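Muramidase (Sodiomyces alcalophilus, PDB 6ZM8) probably cleaves bacterial cell-wall peptidoglycan, as a fungal lysozyme-type muramidase of glycoside hydrolase family 25. Local coordinates at residues F16-Y20 against G48-F54; S111-N115 against T145-F151. The contacts are given in a common frame with arbitrary orientation. Residues are numbered along the deposited sequence.

Contact 1. Residues F16-Y20 against G48-F54; sequences FARAY and GATQNGF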
ATOM      1  N   PHE A  16       4.967  14.200  13.048  1.00  9.08           N
ATOM      2  CA  PHE A  16       4.297  12.969  13.508  1.00  8.43           C
ATOM      3  C   PHE A  16       3.767  13.073  14.941  1.00  8.54           C
ATOM      4  O   PHE A  16       2.816  12.403  15.276  1.00  8.65           O
ATOM      5  CB  PHE A  16       5.204  11.750  13.343  1.00  9.01           C
ATOM      6  CG  PHE A  16       5.420  11.381  11.903  1.00  9.71           C
ATOM      7  CD1 PHE A  16       4.507  10.552  11.252  1.00 10.85           C
ATOM      8  CD2 PHE A  16       6.508  11.869  11.184  1.00 11.51           C
ATOM      9  CE1 PHE A  16       4.746  10.216   9.903  1.00 11.30           C
ATOM     10  CE2 PHE A  16       6.754  11.525   9.871  1.00 12.42           C
ATOM     11  CZ  PHE A  16       5.880  10.697   9.251  1.00 12.08           C
ATOM     12  N   ALA A  17       4.383  13.929  15.778  1.00  9.57           N
ATOM     13  CA  ALA A  17       3.787  14.161  17.098  1.00  9.93           C
ATOM     14  C   ALA A  17       2.394  14.796  16.929  1.00  9.51           C
ATOM     15  O   ALA A  17       1.425  14.392  17.617  1.00  9.44           O
ATOM     16  CB  ALA A  17       4.693  15.042  17.933  1.00 12.05           C
ATOM     17  N   ARG A  18       2.291  15.772  16.039  1.00  9.19           N
ATOM     18  CA  ARG A  18       1.004  16.400  15.752  1.00  9.12           C
ATOM     19  C   ARG A  18       0.010  15.377  15.177  1.00  7.88           C
ATOM     20  O   ARG A  18      -1.170  15.359  15.531  1.00  8.45           O
ATOM     21  CB  ARG A  18       1.193  17.581  14.790  1.00 10.47           C
ATOM     22  CG  ARG A  18      -0.091  18.203  14.261  1.00 12.75           C
ATOM     23  CD  ARG A  18       0.214  19.343  13.282  1.00 15.19           C
ATOM     24  NE  ARG A  18      -0.979  19.644  12.475  1.00 18.51           N
ATOM     25  CZ  ARG A  18      -1.053  20.515  11.478  1.00 19.65           C
ATOM     26  NH1 ARG A  18      -2.191  20.646  10.803  1.00 23.52           N
ATOM     27  NH2 ARG A  18       0.029  21.196  11.135  1.00 23.16           N
ATOM     28  N   ALA A  19       0.495  14.518  14.269  1.00  7.41           N
ATOM     29  CA  ALA A  19      -0.379  13.492  13.696  1.00  7.09           C
ATOM     30  C   ALA A  19      -0.888  12.547  14.783  1.00  6.75           C
ATOM     31  O   ALA A  19      -2.076  12.170  14.776  1.00  6.92           O
ATOM     32  CB  ALA A  19       0.352  12.752  12.610  1.00  6.92           C
ATOM     33  N   TYR A  20      -0.016  12.136  15.705  1.00  7.29           N
ATOM     34  CA  TYR A  20      -0.476  11.233  16.763  1.00  7.35           C
ATOM     35  C   TYR A  20      -1.520  11.969  17.635  1.00  7.61           C
ATOM     36  O   TYR A  20      -2.550  11.372  18.033  1.00  7.58           O
ATOM     37  CB  TYR A  20       0.726  10.756  17.601  1.00  8.22           C
ATOM     38  CG  TYR A  20       0.360   9.591  18.496  1.00  8.35           C
ATOM     39  CD1 TYR A  20      -0.166   9.794  19.757  1.00  9.99           C
ATOM     40  CD2 TYR A  20       0.555   8.310  18.065  1.00  8.94           C
ATOM     41  CE1 TYR A  20      -0.549   8.750  20.547  1.00 11.69           C
ATOM     42  CE2 TYR A  20       0.208   7.241  18.865  1.00 10.79           C
ATOM     43  CZ  TYR A  20      -0.358   7.458  20.100  1.00 12.22           C
ATOM     44  OH  TYR A  20      -0.727   6.413  20.905  1.00 16.39           O
ATOM     45  N   GLY A  48      10.592   9.370  11.408  1.00  8.75           N
ATOM     46  CA  GLY A  48       9.682  10.212  12.188  1.00  8.92           C
ATOM     47  C   GLY A  48       8.476   9.427  12.689  1.00  8.21           C
ATOM     48  O   GLY A  48       8.022   9.572  13.823  1.00  8.93           O
ATOM     49  N   ALA A  49       7.944   8.559  11.820  1.00  7.64           N
ATOM     50  CA  ALA A  49       6.810   7.721  12.244  1.00  7.34           C
ATOM     51  C   ALA A  49       7.223   6.836  13.417  1.00  7.86           C
ATOM     52  O   ALA A  49       6.512   6.702  14.418  1.00  8.60           O
ATOM     53  CB  ALA A  49       6.341   6.895  11.058  1.00  7.26           C
ATOM     54  N   THR A  50       8.379   6.181  13.273  1.00  7.77           N
ATOM     55  CA  THR A  50       8.865   5.258  14.295  1.00  8.59           C
ATOM     56  C   THR A  50       8.979   5.975  15.650  1.00  9.06           C
ATOM     57  O   THR A  50       8.566   5.456  16.683  1.00 10.65           O
ATOM     58  CB  THR A  50      10.205   4.662  13.894  1.00  8.74           C
ATOM     59  OG1 THR A  50      10.092   4.027  12.612  1.00  8.57           O
ATOM     60  CG2 THR A  50      10.674   3.621  14.895  1.00 11.16           C
ATOM     61  N   GLN A  51       9.599   7.154  15.633  1.00  9.29           N
ATOM     62  CA  GLN A  51       9.942   7.892  16.850  1.00 10.40           C
ATOM     63  C   GLN A  51       8.721   8.478  17.542  1.00 10.65           C
ATOM     64  O   GLN A  51       8.843   8.961  18.667  1.00 13.72           O
ATOM     65  CB  GLN A  51      10.935   9.003  16.512  1.00 12.99           C
ATOM     66  CG  GLN A  51      12.282   8.451  16.113  1.00 15.74           C
ATOM     67  CD  GLN A  51      13.138   9.620  15.657  1.00 22.48           C
ATOM     68  OE1 GLN A  51      12.656  10.711  15.322  1.00 32.04           O
ATOM     69  NE2 GLN A  51      14.429   9.395  15.575  1.00 26.45           N
ATOM     70  N   ASN A  52       7.584   8.508  16.884  1.00  9.56           N
ATOM     71  CA  ASN A  52       6.372   9.163  17.404  1.00  9.76           C
ATOM     72  C   ASN A  52       5.214   8.191  17.560  1.00  9.58           C
ATOM     73  O   ASN A  52       4.055   8.588  17.630  1.00 11.66           O
ATOM     74  CB  ASN A  52       6.020  10.366  16.549  1.00 10.83           C
ATOM     75  CG  ASN A  52       7.009  11.480  16.737  1.00 12.27           C
ATOM     76  OD1 ASN A  52       6.953  12.183  17.742  1.00 15.76           O
ATOM     77  ND2 ASN A  52       7.984  11.599  15.851  1.00 12.32           N
ATOM     78  N   GLY A  53       5.534   6.914  17.735  1.00  9.51           N
ATOM     79  CA  GLY A  53       4.543   5.939  18.182  1.00 10.33           C
ATOM     80  C   GLY A  53       3.654   5.389  17.086  1.00  8.16           C
ATOM     81  O   GLY A  53       2.663   4.732  17.417  1.00  9.36           O
ATOM     82  N   PHE A  54       3.977   5.613  15.831  1.00  7.09           N
ATOM     83  CA  PHE A  54       3.173   5.062  14.742  1.00  6.51           C
ATOM     84  C   PHE A  54       3.488   3.598  14.458  1.00  6.14           C
ATOM     85  O   PHE A  54       4.611   3.132  14.525  1.00  7.00           O
ATOM     86  CB  PHE A  54       3.398   5.862  13.456  1.00  6.52           C
ATOM     87  CG  PHE A  54       2.529   7.075  13.414  1.00  6.21           C
ATOM     88  CD1 PHE A  54       2.863   8.236  14.097  1.00  7.57           C
ATOM     89  CD2 PHE A  54       1.289   7.033  12.784  1.00  6.66           C
ATOM     90  CE1 PHE A  54       1.966   9.299  14.182  1.00  8.42           C
ATOM     91  CE2 PHE A  54       0.400   8.088  12.874  1.00  7.34           C
ATOM     92  CZ  PHE A  54       0.740   9.217  13.586  1.00  7.74           C
TER

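Contact 2. Residues S111-N115 against T145-F151; sequences SAMVN and TGNSNRF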
ATOM      1  N   SER A 111      -4.815 -11.105 -18.199  1.00  6.05           N
ATOM      2  CA  SER A 111      -4.165 -12.270 -17.632  1.00  6.12           C
ATOM      3  C   SER A 111      -2.672 -12.026 -17.399  1.00  5.92           C
ATOM      4  O   SER A 111      -2.114 -12.482 -16.403  1.00  6.30           O
ATOM      5  CB  SER A 111      -4.421 -13.472 -18.536  1.00  6.56           C
ATOM      6  OG  SER A 111      -3.894 -13.267 -19.844  1.00  6.52           O
ATOM      7  N   ALA A 112      -2.002 -11.279 -18.299  1.00  5.73           N
ATOM      8  CA  ALA A 112      -0.610 -10.949 -18.076  1.00  5.65           C
ATOM      9  C   ALA A 112      -0.478 -10.070 -16.821  1.00  5.47           C
ATOM     10  O   ALA A 112       0.511 -10.184 -16.072  1.00  5.70           O
ATOM     11  CB  ALA A 112       0.031 -10.272 -19.263  1.00  6.29           C
ATOM     12  N   MET A 113      -1.413  -9.165 -16.615  1.00  5.37           N
ATOM     13  CA  MET A 113      -1.369  -8.305 -15.434  1.00  5.24           C
ATOM     14  C   MET A 113      -1.546  -9.134 -14.156  1.00  5.17           C
ATOM     15  O   MET A 113      -0.841  -8.931 -13.169  1.00  5.50           O
ATOM     16  CB  MET A 113      -2.447  -7.225 -15.548  1.00  5.46           C
ATOM     17  CG  MET A 113      -2.390  -6.218 -14.400  1.00  5.53           C
ATOM     18  SD  MET A 113      -0.911  -5.220 -14.311  1.00  6.00           S
ATOM     19  CE  MET A 113      -1.246  -4.078 -15.648  1.00  6.91           C
ATOM     20  N   VAL A 114      -2.505 -10.078 -14.172  1.00  5.33           N
ATOM     21  CA  VAL A 114      -2.664 -10.975 -13.028  1.00  5.56           C
ATOM     22  C   VAL A 114      -1.363 -11.726 -12.773  1.00  5.50           C
ATOM     23  O   VAL A 114      -0.927 -11.851 -11.620  1.00  5.83           O
ATOM     24  CB  VAL A 114      -3.844 -11.923 -13.264  1.00  6.22           C
ATOM     25  CG1 VAL A 114      -3.879 -13.056 -12.238  1.00  7.20           C
ATOM     26  CG2 VAL A 114      -5.161 -11.159 -13.241  1.00  6.83           C
ATOM     27  N   ASN A 115      -0.711 -12.241 -13.825  1.00  5.71           N
ATOM     28  CA  ASN A 115       0.536 -12.950 -13.617  1.00  5.82           C
ATOM     29  C   ASN A 115       1.619 -12.034 -13.028  1.00  5.66           C
ATOM     30  O   ASN A 115       2.424 -12.496 -12.202  1.00  6.22           O
ATOM     31  CB  ASN A 115       1.059 -13.542 -14.943  1.00  6.33           C
ATOM     32  CG  ASN A 115       0.206 -14.661 -15.493  1.00  7.05           C
ATOM     33  OD1 ASN A 115      -0.684 -15.178 -14.821  1.00  8.72           O
ATOM     34  ND2 ASN A 115       0.507 -15.021 -16.730  1.00  7.87           N
ATOM     35  N   THR A 145      -7.365  -6.147 -14.696  1.00  5.54           N
ATOM     36  CA  THR A 145      -7.172  -7.544 -14.277  1.00  5.72           C
ATOM     37  C   THR A 145      -8.363  -8.410 -14.659  1.00  5.95           C
ATOM     38  O   THR A 145      -8.338  -9.604 -14.356  1.00  6.88           O
ATOM     39  CB  THR A 145      -6.907  -7.718 -12.759  1.00  5.69           C
ATOM     40  OG1 THR A 145      -8.125  -7.596 -12.014  1.00  5.68           O
ATOM     41  CG2 THR A 145      -5.841  -6.786 -12.239  1.00  6.15           C
ATOM     42  N   GLY A 146      -9.393  -7.841 -15.285  1.00  6.31           N
ATOM     43  CA  GLY A 146     -10.631  -8.599 -15.474  1.00  7.08           C
ATOM     44  C   GLY A 146     -11.373  -8.812 -14.172  1.00  6.98           C
ATOM     45  O   GLY A 146     -12.151  -9.764 -14.043  1.00  8.59           O
ATOM     46  N   ASN A 147     -11.141  -7.935 -13.194  1.00  6.13           N
ATOM     47  CA  ASN A 147     -11.750  -8.056 -11.867  1.00  5.98           C
ATOM     48  C   ASN A 147     -11.380  -9.402 -11.233  1.00  6.18           C
ATOM     49  O   ASN A 147     -12.258 -10.182 -10.821  1.00  7.31           O
ATOM     50  CB  ASN A 147     -13.250  -7.782 -11.877  1.00  6.70           C
ATOM     51  CG  ASN A 147     -13.744  -7.222 -10.545  1.00  6.85           C
ATOM     52  OD1 ASN A 147     -12.962  -6.979  -9.631  1.00  6.93           O
ATOM     53  ND2 ASN A 147     -15.034  -7.009 -10.462  1.00  8.83           N
ATOM     54  N   SER A 148     -10.081  -9.654 -11.127  1.00  6.15           N
ATOM     55  CA  SER A 148      -9.593 -10.948 -10.647  1.00  6.43           C
ATOM     56  C   SER A 148      -9.790 -11.114  -9.139  1.00  6.02           C
ATOM     57  O   SER A 148      -9.399 -10.218  -8.367  1.00  6.46           O
ATOM     58  CB  SER A 148      -8.106 -11.035 -10.944  1.00  6.99           C
ATOM     59  OG  SER A 148      -7.564 -12.245 -10.428  1.00  7.44           O
ATOM     60  N   ASN A 149     -10.239 -12.293  -8.735  1.00  6.37           N
ATOM     61  CA  ASN A 149     -10.348 -12.641  -7.312  1.00  6.54           C
ATOM     62  C   ASN A 149      -9.102 -13.360  -6.787  1.00  6.98           C
ATOM     63  O   ASN A 149      -9.136 -13.828  -5.653  1.00  8.21           O
ATOM     64  CB  ASN A 149     -11.586 -13.468  -7.030  1.00  7.88           C
ATOM     65  CG  ASN A 149     -11.547 -14.818  -7.673  1.00  9.61           C
ATOM     66  OD1 ASN A 149     -10.547 -15.257  -8.204  1.00 10.15           O
ATOM     67  ND2 ASN A 149     -12.688 -15.516  -7.600  1.00 14.01           N
ATOM     68  N   ARG A 150      -8.022 -13.423  -7.556  1.00  6.78           N
ATOM     69  CA  ARG A 150      -6.919 -14.341  -7.252  1.00  7.89           C
ATOM     70  C   ARG A 150      -6.140 -13.998  -6.005  1.00  6.56           C
ATOM     71  O   ARG A 150      -5.450 -14.867  -5.485  1.00  7.46           O
ATOM     72  CB  ARG A 150      -6.013 -14.491  -8.467  1.00 11.28           C
ATOM     73  CG  ARG A 150      -6.791 -15.399  -9.460  1.00 16.42           C
ATOM     74  CD  ARG A 150      -6.018 -16.118 -10.524  1.00 20.96           C
ATOM     75  NE  ARG A 150      -4.598 -15.842 -10.346  1.00 36.69           N
ATOM     76  CZ  ARG A 150      -3.587 -16.689 -10.242  1.00 35.94           C
ATOM     77  NH1 ARG A 150      -3.745 -18.018 -10.301  1.00 41.27           N
ATOM     78  NH2 ARG A 150      -2.398 -16.136 -10.039  1.00 25.44           N
ATOM     79  N   PHE A 151      -6.190 -12.751  -5.553  1.00  6.33           N
ATOM     80  CA  PHE A 151      -5.316 -12.288  -4.464  1.00  6.21           C
ATOM     81  C   PHE A 151      -6.079 -12.068  -3.167  1.00  6.22           C
ATOM     82  O   PHE A 151      -5.423 -11.836  -2.141  1.00  7.16           O
ATOM     83  CB  PHE A 151      -4.598 -11.000  -4.871  1.00  6.35           C
ATOM     84  CG  PHE A 151      -3.884 -11.209  -6.175  1.00  6.23           C
ATOM     85  CD1 PHE A 151      -2.758 -12.017  -6.256  1.00  7.29           C
ATOM     86  CD2 PHE A 151      -4.375 -10.658  -7.334  1.00  7.73           C
ATOM     87  CE1 PHE A 151      -2.195 -12.325  -7.489  1.00  8.15           C
ATOM     88  CE2 PHE A 151      -3.796 -10.970  -8.569  1.00  8.63           C
ATOM     89  CZ  PHE A 151      -2.712 -11.795  -8.638  1.00  8.49           C
TER

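Contact 1. Residues F16-Y20 against G48-F54
The ring of Phe16 lies with one face over the backbone of Gly48 and Ala49, near the end of helix 42-51. Its CD2 is 3.5 Å from Gly48 C. A CB on residue 48 would clash with this ring, so the glycine lets the aromatic settle directly on the helix. The methyl of Ala49 adds a CH-pi contact, with CB 4.2 Å from the centroid of the Phe16 ring. Phe16 also turns an edge toward the face of Phe54. This is a T-shaped pair, with centroids 5.7 Å apart and planes at 69°. The ring of Phe54 in turn packs against the short helix: Phe54 CZ is 3.7 Å from Ala19 CB, and Phe54 CE1 is 3.9 Å from Tyr20 CB. Between the helices, Asn52 CB touches Phe16 CB at 3.6 Å. The amide of Asn52 folds back on its own segment, where ND2 donates to Gly48 O at 2.9 Å. Gly53, with a positive phi that favours glycine, lies in the turn between Asn52 and Phe54. No hydrogen bond crosses the contact, so it is held by packing. In this TIM-barrel-like fold, helix 16-22 meets the end of helix 42-51 and the turn after it, outside the sheet. The two helices follow strands 2-7 and 26-33, which are parallel neighbours. Phe16 and Ala19 reach Phe5 of strand 2-7, while Ala49 and Phe54 rest on Val27 of strand 26-33.

Contact 2. Residues S111-N115 against T145-F151
This contact is helix-to-loop packing on the outside of the TIM-barrel-like GH25 fold. One turn of helix 110-128 meets the loop that runs from helix 138-145 toward strand 157-160. Apolar contacts centre on Val114, which is buried against four residues of the loop segment. Its CG2 lies 3.9 Å from Thr145 CB and 3.7 Å from Ser148 CB. Its CG1 lies 4.0 Å from Phe151 CZ. Met113 adds a looser touch, with CG 4.1 Å from Thr145 CG2. The Phe151 ring meets the helix backbone by its edge, and its CZ is 3.5 Å from Val114 O. Hydrogen bonds shape the loop but do not cross to the helix. Ser148 N donates to Thr145 OG1 at 3.0 Å, an ST motif. Arg150 N donates to Ser148 OG at 3.1 Å, an ST turn. Thr145 OG1 is also bonded to Trp141 O. Gly146 leaves the helix with positive phi, which suits glycine, and starts the bend that brings Ser148 CB back to Val114. The charged interaction lies one turn further along helix 110-128, where Arg150 NH2 forms a salt bridge with Glu118. This ties the end of the Arg150 side chain to helix 110-128. Arg150 NE has no polar partner in the model and sits 3.4 Å from Val114 CG1.

Contacts 1 and 2 lie on opposite sides of the chain's centre. Their own centres are 36 Å apart, their nearest atoms about 24 Å apart, and they do not touch. They come in series: contact 1 closes at Phe54 before contact 2 opens at Ser111. They share no helix, but both belong to the one GH25 family region and to elements around the same curled sheet. Contact 1 joins helices 16-22 and 42-51 beside strands 2-7 and 26-33. Contact 2 joins helix 110-128 to the loop between helix 138-145 and strand 157-160. Each therefore packs a separate sector of the barrel-like fold, one early in the chain and one later.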